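Local coordinates for molybdenum-binding-protein (Azotobacter vinelandii, PDB 1H9M), which binds molybdate in the cytoplasm, apparently in a cooperative manner, and so probably serves molybdate homeostasis, at the interface of chains A and B. Sequence-based numbering; all coordinates share one arbitrary frame. Chains: chain A/B, Molybdenum-binding-protein.

The interface of chains A and B. Residues chain A 23-24; chain B 20-23, 25-27.
B:Lys20 lies along the flank of A:Val24 and reaches the backbone of A:Ala23, an instructive example of how a long aliphatic side chain can serve an interface twice, by its stem and by its tip. CB leads to CG, which is turned away from the lysine's own backbone N (chi1 180°) and packs against CG1 of A:Val24 at 3.9 Å. CD continues along the same methyl, and CE passes on towards the carbonyl of A:Ala23. Because the chain stays extended to its end, the terminal amino group, NZ, arrives at that carbonyl and donates a hydrogen bond to A:Ala23 O at 3.1 Å. It comes in nearly in line with the C=O bond, at 159°, and tilted 21° from the carbonyl plane. Water 1 joins the same two atoms, so the oxygen is held both directly and through solvent.

A:Val24 supplies the apolar half, its two methyls serving different neighbours. CG1 faces the backbone turn, 3.5 Å from B:Lys20 O and 3.8 Å from B:Gly22 CA. CG2 meets CB of B:Asn25 at 3.7 Å, the two side chains crossing at about a right angle. B:Gly22 turns the bare face of its CA towards the valine, mainly CG2, and also touches the A:Ala23 methyl. A second water bridges A:Val24 O, at 2.9 Å, to the carboxylate OE1 of B:Glu27, adding a polar rim.

The site pairs loop residues of chain A with the hairpin of chain B formed by strands 10-21 and 25-32, within its first TOBE domain. Corresponding loops meet unequally, A:Val24 sitting against the strand ends flanking the B turn, at the periphery of this subunit pair in the deposited three-chain assembly, which the contact may help hold together.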
# COMPACT_ATOMS: atom_id res chain seq x y z
N ALA A 23 11.50 -17.63 0.32
CA ALA A 23 12.76 -17.45 1.04
C ALA A 23 12.49 -16.47 2.18
O ALA A 23 12.78 -16.76 3.33
CB ALA A 23 13.79 -16.95 0.06
N VAL A 24 11.93 -15.29 1.81
CA VAL A 24 11.57 -14.33 2.87
C VAL A 24 10.06 -14.07 2.93
O VAL A 24 9.55 -13.61 3.96
CB VAL A 24 12.27 -12.97 2.79
CG1 VAL A 24 13.77 -13.12 3.07
CG2 VAL A 24 12.14 -12.32 1.46
N LYS B 20 17.84 -10.39 6.34
CA LYS B 20 17.70 -11.74 5.77
C LYS B 20 17.44 -11.55 4.27
O LYS B 20 16.44 -10.96 3.84
CB LYS B 20 16.59 -12.62 6.37
CG LYS B 20 16.57 -13.99 5.66
CD LYS B 20 15.57 -14.99 6.18
CE LYS B 20 15.52 -16.23 5.24
NZ LYS B 20 14.53 -17.20 5.82
N GLU B 21 18.42 -12.05 3.51
CA GLU B 21 18.36 -11.90 2.08
C GLU B 21 17.62 -13.09 1.49
O GLU B 21 17.89 -14.24 1.77
CB GLU B 21 19.79 -11.79 1.47
CG GLU B 21 20.36 -10.43 1.99
CD GLU B 21 21.76 -10.18 1.46
OE1 GLU B 21 22.30 -10.90 0.60
OE2 GLU B 21 22.38 -9.19 1.92
N GLY B 22 16.63 -12.78 0.63
CA GLY B 22 15.87 -13.75 -0.07
C GLY B 22 16.30 -13.89 -1.51
O GLY B 22 17.47 -13.73 -1.85
N ALA B 23 15.38 -14.16 -2.41
CA ALA B 23 15.72 -14.37 -3.82
C ALA B 23 15.54 -13.03 -4.53
O ALA B 23 16.45 -12.56 -5.20
CB ALA B 23 14.81 -15.46 -4.36
N ASN B 25 13.45 -10.47 -2.70
CA ASN B 25 13.24 -9.51 -1.60
C ASN B 25 14.21 -9.79 -0.45
O ASN B 25 14.91 -10.81 -0.44
CB ASN B 25 11.81 -9.64 -1.06
CG ASN B 25 10.88 -8.90 -2.03
OD1 ASN B 25 11.06 -7.81 -2.55
ND2 ASN B 25 9.84 -9.68 -2.17
N ALA B 26 14.22 -8.80 0.47
CA ALA B 26 15.03 -8.98 1.67
C ALA B 26 14.21 -8.48 2.85
O ALA B 26 13.46 -7.49 2.70
CB ALA B 26 16.29 -8.10 1.63
N GLU B 27 14.33 -9.15 4.01
CA GLU B 27 13.65 -8.69 5.20
C GLU B 27 14.68 -7.95 6.08
O GLU B 27 15.71 -8.59 6.40
CB GLU B 27 13.06 -9.85 5.99
CG GLU B 27 12.44 -9.31 7.26
CD GLU B 27 11.82 -10.37 8.15
OE1 GLU B 27 11.07 -11.24 7.69
OE2 GLU B 27 12.14 -10.29 9.37
O HOH W 1 13.52 -19.32 4.30
O HOH W 2 10.35 -13.66 6.71